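Local coordinates for UDP-N-acetylglucosamine--peptide N-acetylglucosaminyltransferase stabilizing protein GtfB (Streptococcus gordonii, PDB 5E9T), which works with its partner GtfA to attach the first GlcNAc to the serine-rich repeat adhesin GspB, acting as the substrate-binding member of the complex, at residues Q215-W220 / T243-I248; A288-H293 / L355-G360. All blocks are in the same frame, centred on the assembly; numbering follows the deposited sequence.

Contact 1: residues Q215-W220 / T243-I248; sequences QDILFW and TQTIVI
The carbonyl oxygen of Val247 receives the amide N of Trp220, just past the neighbouring strand, at 2.8 Å from Val247 O and nearly in line with the C=O, and a longer CA-H...O contact from Phe219 CA. One residue pair earlier the direction reverses, and Val247 N donates a hydrogen bond to Leu218 O at 2.9 Å. Leu218 N then reaches Thr245 O at 3.1 Å with an almost straight N-H...O angle of 175°. This alternation, in which Leu218 bonds through both N and O, is the signature of a parallel pair. Strands 216-219 and 243-247 lie at 26° to each other, and helix 230-237 provides the crossover between them, completing a beta-alpha-beta unit of the Rossmann-like N-terminal sheet. On one face Phe219 and Val247 lie side by side; Val247 CG1, anti to the backbone N (chi1 164°), meets Phe219 CD2 at 3.5 Å. The other branch, Val247 CG2, sits over the rim of that ring and also touches Ile217 CG2 at 3.6 Å. Leu444 and Leu445, close to the C-terminus, cover Thr245 and Ile217 here. On the opposite face Ile246 CG2 packs against Trp220 CB at 4.1 Å, and Ile246 itself rests on Met232, Ile235 and Leu236 of the helix. Near the start of the strand, the buried carboxylate of Asp216 is held by Arg242, Ser206 OG and Ile194 N.

Contact 2: residues A288-H293 / L355-G360; sequences ALILTH and LDINHG
Segments 288-293 and 355-360 run in nearly the same direction, 17° apart in their end-to-end lines, but their backbones are not joined by hydrogen bonds, and even the nearest CA atoms stand well apart, 6.2 Å from Ile290 CA to Leu355 CA and 5.6 Å from Thr292 CA to Asn358 CA. Side chains make the contact. Ile290 points toward the other segment and carries the largest share of the contact: its CD1 meets Leu355 CB and, at 3.5 Å, Ile357 CD1. The two isoleucines cross at about a right angle, so that Ile290 CG2 also comes against Ile357 CG1 at 3.6 Å. The extended end of Ile357, with CD1 anti to CA (chi2 176°), brings its terminal methyl to this meeting point. Farther along, Thr292 and Asn358 slide past each other in opposite directions, with Thr292 OG1 3.3 Å from Asn358 CB; that hydroxyl makes a weak hydrogen bond to Ser294 O. The amide end of Asn358 is directed at Leu291 O, but the modelled approach is doubtful and supports no bond assignment. Leu289 and Leu291 turn the other way, onto helix 341-350, whereas Leu291 N is bonded to the hydroxyl of Tyr354. Strand 287-291 pairs through its backbone with strand 311-315, and strand 353-356 with strand 376-379. Beyond the strand, the ring of His293 stacks on that of His76, which lies between strands 71-74 and 79-83. Two parallel strand groups brought together at 287-291 and 353-356, with a helix over one side, are consistent with the centre of a Rossmann-like sheet, probably the C-terminal domain of a GT-B-like arrangement.

Overall arrangement
Both contacts are buried and both bring parallel strands together, yet they belong to separate domains: their centres lie 38 Å apart, on opposite sides of the chain's centre, with nearest atoms about 23 Å from each other. Contact 1 closes before contact 2 opens along the sequence. In the first, a backbone ladder within one continuous sheet does much of the holding and side chains fill both faces, with 516 Å² buried. In the second, only 331 Å² is buried; apolar side chains, with a threonine-asparagine pair beside them, make the contact and no backbone ladder forms. The pair illustrates how two Rossmann-like domains, probably arranged as in a GT-B fold, can join neighbouring strands by different means.

Contact 1: residues Q215-W220 / T243-I248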
loop_
_atom_site.group_PDB
_atom_site.type_symbol
_atom_site.label_atom_id
_atom_site.label_comp_id
_atom_site.label_asym_id
_atom_site.label_seq_id
_atom_site.Cartn_x
_atom_site.Cartn_y
_atom_site.Cartn_z
ATOM N N GLN B 215 -47.809 -18.635 -29.477
ATOM C CA GLN B 215 -47.877 -17.196 -29.276
ATOM C C GLN B 215 -47.680 -16.834 -27.816
ATOM O O GLN B 215 -48.151 -17.524 -26.906
ATOM C CB GLN B 215 -49.171 -16.564 -29.811
ATOM C CG GLN B 215 -50.421 -16.824 -29.027
ATOM C CD GLN B 215 -51.263 -17.895 -29.670
ATOM O OE1 GLN B 215 -50.745 -18.911 -30.132
ATOM N NE2 GLN B 215 -52.567 -17.663 -29.735
ATOM N N ASP B 216 -46.976 -15.729 -27.626
ATOM C CA ASP B 216 -46.417 -15.328 -26.355
ATOM C C ASP B 216 -46.958 -13.956 -25.984
ATOM O O ASP B 216 -47.387 -13.183 -26.844
ATOM C CB ASP B 216 -44.887 -15.306 -26.440
ATOM C CG ASP B 216 -44.321 -16.528 -27.130
ATOM O OD1 ASP B 216 -44.790 -17.643 -26.830
ATOM O OD2 ASP B 216 -43.408 -16.374 -27.968
ATOM N N ILE B 217 -46.950 -13.659 -24.692
ATOM C CA ILE B 217 -47.455 -12.393 -24.188
ATOM C C ILE B 217 -46.330 -11.668 -23.471
ATOM O O ILE B 217 -45.535 -12.283 -22.750
ATOM C CB ILE B 217 -48.661 -12.582 -23.250
ATOM C CG1 ILE B 217 -49.565 -13.676 -23.777
ATOM C CG2 ILE B 217 -49.437 -11.283 -23.096
ATOM C CD1 ILE B 217 -50.695 -13.903 -22.893
ATOM N N LEU B 218 -46.269 -10.359 -23.673
ATOM C CA LEU B 218 -45.336 -9.497 -22.965
ATOM C C LEU B 218 -46.127 -8.640 -21.990
ATOM O O LEU B 218 -47.012 -7.881 -22.401
ATOM C CB LEU B 218 -44.544 -8.613 -23.927
ATOM C CG LEU B 218 -44.008 -7.337 -23.291
ATOM C CD1 LEU B 218 -42.927 -7.622 -22.237
ATOM C CD2 LEU B 218 -43.485 -6.403 -24.366
ATOM N N PHE B 219 -45.805 -8.758 -20.709
ATOM C CA PHE B 219 -46.376 -7.883 -19.695
ATOM C C PHE B 219 -45.407 -6.727 -19.524
ATOM O O PHE B 219 -44.328 -6.895 -18.949
ATOM C CB PHE B 219 -46.577 -8.618 -18.375
ATOM C CG PHE B 219 -47.438 -9.836 -18.482
ATOM C CD1 PHE B 219 -46.996 -10.954 -19.164
ATOM C CD2 PHE B 219 -48.681 -9.871 -17.879
ATOM C CE1 PHE B 219 -47.776 -12.069 -19.261
ATOM C CE2 PHE B 219 -49.469 -10.995 -17.966
ATOM C CZ PHE B 219 -49.015 -12.096 -18.660
ATOM N N TRP B 220 -45.797 -5.553 -20.001
ATOM C CA TRP B 220 -44.894 -4.413 -20.027
ATOM C C TRP B 220 -45.082 -3.620 -18.742
ATOM O O TRP B 220 -46.145 -3.035 -18.512
ATOM C CB TRP B 220 -45.142 -3.545 -21.253
ATOM C CG TRP B 220 -44.411 -2.273 -21.134
ATOM C CD1 TRP B 220 -44.913 -1.087 -20.707
ATOM C CD2 TRP B 220 -43.019 -2.053 -21.394
ATOM N NE1 TRP B 220 -43.928 -0.141 -20.690
ATOM C CE2 TRP B 220 -42.757 -0.701 -21.119
ATOM C CE3 TRP B 220 -41.974 -2.865 -21.845
ATOM C CZ2 TRP B 220 -41.496 -0.134 -21.280
ATOM C CZ3 TRP B 220 -40.718 -2.303 -22.001
ATOM C CH2 TRP B 220 -40.491 -0.950 -21.718
ATOM N N THR B 243 -45.067 -13.110 -30.337
ATOM C CA THR B 243 -45.781 -12.260 -29.389
ATOM C C THR B 243 -46.516 -11.176 -30.167
ATOM O O THR B 243 -45.885 -10.334 -30.815
ATOM C CB THR B 243 -44.811 -11.667 -28.371
ATOM O OG1 THR B 243 -44.157 -10.518 -28.924
ATOM C CG2 THR B 243 -43.780 -12.684 -28.049
ATOM N N GLN B 244 -47.847 -11.278 -30.204
ATOM C CA GLN B 244 -48.725 -10.227 -30.708
ATOM C C GLN B 244 -49.465 -9.455 -29.613
ATOM O O GLN B 244 -50.351 -8.653 -29.931
ATOM C CB GLN B 244 -49.706 -10.811 -31.726
ATOM C CG GLN B 244 -49.039 -11.078 -33.070
ATOM C CD GLN B 244 -49.010 -9.844 -33.953
ATOM O OE1 GLN B 244 -49.977 -9.088 -34.005
ATOM N NE2 GLN B 244 -47.889 -9.621 -34.628
ATOM N N THR B 245 -49.164 -9.703 -28.337
ATOM C CA THR B 245 -49.974 -9.200 -27.231
ATOM C C THR B 245 -49.118 -8.417 -26.245
ATOM O O THR B 245 -48.088 -8.919 -25.782
ATOM C CB THR B 245 -50.659 -10.362 -26.512
ATOM O OG1 THR B 245 -51.167 -11.285 -27.484
ATOM C CG2 THR B 245 -51.798 -9.855 -25.647
ATOM N N ILE B 246 -49.542 -7.198 -25.911
ATOM C CA ILE B 246 -48.839 -6.382 -24.924
ATOM C C ILE B 246 -49.807 -6.059 -23.793
ATOM O O ILE B 246 -50.677 -5.194 -23.928
ATOM C CB ILE B 246 -48.261 -5.107 -25.541
ATOM C CG1 ILE B 246 -47.531 -5.455 -26.836
ATOM C CG2 ILE B 246 -47.295 -4.439 -24.575
ATOM C CD1 ILE B 246 -47.087 -4.260 -27.616
ATOM N N VAL B 247 -49.601 -6.698 -22.653
ATOM C CA VAL B 247 -50.356 -6.473 -21.425
ATOM C C VAL B 247 -49.700 -5.325 -20.681
ATOM O O VAL B 247 -48.478 -5.276 -20.565
ATOM C CB VAL B 247 -50.396 -7.746 -20.552
ATOM C CG1 VAL B 247 -50.821 -7.405 -19.131
ATOM C CG2 VAL B 247 -51.295 -8.807 -21.200
ATOM N N ILE B 248 -50.497 -4.387 -20.186
ATOM C CA ILE B 248 -49.932 -3.254 -19.447
ATOM C C ILE B 248 -50.690 -3.050 -18.137
ATOM O O ILE B 248 -51.676 -2.292 -18.088
ATOM C CB ILE B 248 -49.942 -1.981 -20.300
ATOM C CG1 ILE B 248 -49.164 -2.221 -21.597
ATOM C CG2 ILE B 248 -49.288 -0.847 -19.542
ATOM C CD1 ILE B 248 -49.052 -1.020 -22.500
#

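Contact 2: residues A288-H293 / L355-G360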
loop_
_atom_site.group_PDB
_atom_site.type_symbol
_atom_site.label_atom_id
_atom_site.label_comp_id
_atom_site.label_asym_id
_atom_site.label_seq_id
_atom_site.Cartn_x
_atom_site.Cartn_y
_atom_site.Cartn_z
ATOM N N ALA B 288 -50.878 5.075 14.792
ATOM C CA ALA B 288 -49.929 5.381 13.734
ATOM C C ALA B 288 -48.740 4.440 13.818
ATOM O O ALA B 288 -48.364 3.979 14.898
ATOM C CB ALA B 288 -49.440 6.831 13.818
ATOM N N LEU B 289 -48.177 4.124 12.655
ATOM C CA LEU B 289 -46.936 3.366 12.584
ATOM C C LEU B 289 -46.038 4.006 11.544
ATOM O O LEU B 289 -46.412 4.082 10.370
ATOM C CB LEU B 289 -47.188 1.902 12.235
ATOM C CG LEU B 289 -45.886 1.168 11.990
ATOM C CD1 LEU B 289 -45.083 1.083 13.283
ATOM C CD2 LEU B 289 -46.161 -0.211 11.413
ATOM N N ILE B 290 -44.865 4.470 11.972
ATOM C CA ILE B 290 -43.858 5.016 11.070
ATOM C C ILE B 290 -42.551 4.279 11.301
ATOM O O ILE B 290 -42.161 4.028 12.447
ATOM C CB ILE B 290 -43.639 6.532 11.265
ATOM C CG1 ILE B 290 -44.943 7.239 11.645
ATOM C CG2 ILE B 290 -43.017 7.134 10.009
ATOM C CD1 ILE B 290 -46.026 7.168 10.598
ATOM N N LEU B 291 -41.866 3.952 10.212
ATOM C CA LEU B 291 -40.547 3.339 10.265
ATOM C C LEU B 291 -39.541 4.325 9.692
ATOM O O LEU B 291 -39.606 4.661 8.505
ATOM C CB LEU B 291 -40.521 2.032 9.483
ATOM C CG LEU B 291 -41.368 0.939 10.105
ATOM C CD1 LEU B 291 -41.115 -0.354 9.361
ATOM C CD2 LEU B 291 -41.059 0.820 11.592
ATOM N N THR B 292 -38.616 4.781 10.530
ATOM C CA THR B 292 -37.617 5.755 10.126
ATOM C C THR B 292 -36.232 5.231 10.463
ATOM O O THR B 292 -36.072 4.392 11.352
ATOM C CB THR B 292 -37.841 7.107 10.813
ATOM O OG1 THR B 292 -37.057 8.109 10.157
ATOM C CG2 THR B 292 -37.437 7.033 12.280
ATOM N N HIS B 293 -35.238 5.664 9.693
ATOM C CA HIS B 293 -33.863 5.415 10.104
ATOM C C HIS B 293 -33.315 6.485 11.039
ATOM O O HIS B 293 -32.669 6.150 12.037
ATOM C CB HIS B 293 -32.981 5.225 8.878
ATOM C CG HIS B 293 -33.038 3.829 8.350
ATOM N ND1 HIS B 293 -33.491 3.521 7.086
ATOM C CD2 HIS B 293 -32.756 2.647 8.949
ATOM C CE1 HIS B 293 -33.454 2.211 6.917
ATOM N NE2 HIS B 293 -33.012 1.658 8.032
ATOM N N LEU B 355 -48.186 6.790 7.902
ATOM C CA LEU B 355 -47.818 8.086 7.354
ATOM C C LEU B 355 -46.396 7.976 6.822
ATOM O O LEU B 355 -45.485 7.616 7.574
ATOM C CB LEU B 355 -47.920 9.171 8.425
ATOM C CG LEU B 355 -49.267 9.384 9.110
ATOM C CD1 LEU B 355 -49.091 9.848 10.559
ATOM C CD2 LEU B 355 -50.119 10.372 8.318
ATOM N N ASP B 356 -46.178 8.296 5.545
ATOM C CA ASP B 356 -44.819 8.196 5.024
ATOM C C ASP B 356 -44.275 9.609 5.159
ATOM O O ASP B 356 -44.344 10.430 4.246
ATOM C CB ASP B 356 -44.824 7.693 3.585
ATOM C CG ASP B 356 -43.497 7.099 3.167
ATOM O OD1 ASP B 356 -42.702 6.739 4.061
ATOM O OD2 ASP B 356 -43.260 6.975 1.946
ATOM N N ILE B 357 -43.720 9.861 6.340
ATOM C CA ILE B 357 -43.322 11.195 6.767
ATOM C C ILE B 357 -41.828 11.336 7.006
ATOM O O ILE B 357 -41.350 12.464 7.199
ATOM C CB ILE B 357 -44.113 11.579 8.030
ATOM C CG1 ILE B 357 -44.258 10.316 8.880
ATOM C CG2 ILE B 357 -45.490 12.069 7.647
ATOM C CD1 ILE B 357 -44.918 10.516 10.210
ATOM N N ASN B 358 -41.084 10.234 7.024
ATOM C CA ASN B 358 -39.693 10.193 7.444
ATOM C C ASN B 358 -38.758 10.691 6.346
ATOM O O ASN B 358 -39.131 10.833 5.178
ATOM C CB ASN B 358 -39.298 8.789 7.897
ATOM C CG ASN B 358 -39.830 7.713 6.987
ATOM O OD1 ASN B 358 -40.537 7.994 6.022
ATOM N ND2 ASN B 358 -39.491 6.466 7.288
ATOM N N HIS B 359 -37.528 10.978 6.754
ATOM C CA HIS B 359 -36.454 11.406 5.875
ATOM C C HIS B 359 -35.395 10.314 5.785
ATOM O O HIS B 359 -35.284 9.450 6.660
ATOM C CB HIS B 359 -35.821 12.709 6.377
ATOM C CG HIS B 359 -36.536 13.940 5.922
ATOM N ND1 HIS B 359 -37.110 14.840 6.794
ATOM C CD2 HIS B 359 -36.772 14.421 4.679
ATOM C CE1 HIS B 359 -37.665 15.822 6.108
ATOM N NE2 HIS B 359 -37.476 15.591 4.821
ATOM N N GLY B 360 -34.637 10.341 4.692
ATOM C CA GLY B 360 -33.622 9.329 4.483
ATOM C C GLY B 360 -34.179 8.103 3.779
ATOM O O GLY B 360 -35.173 8.168 3.053
#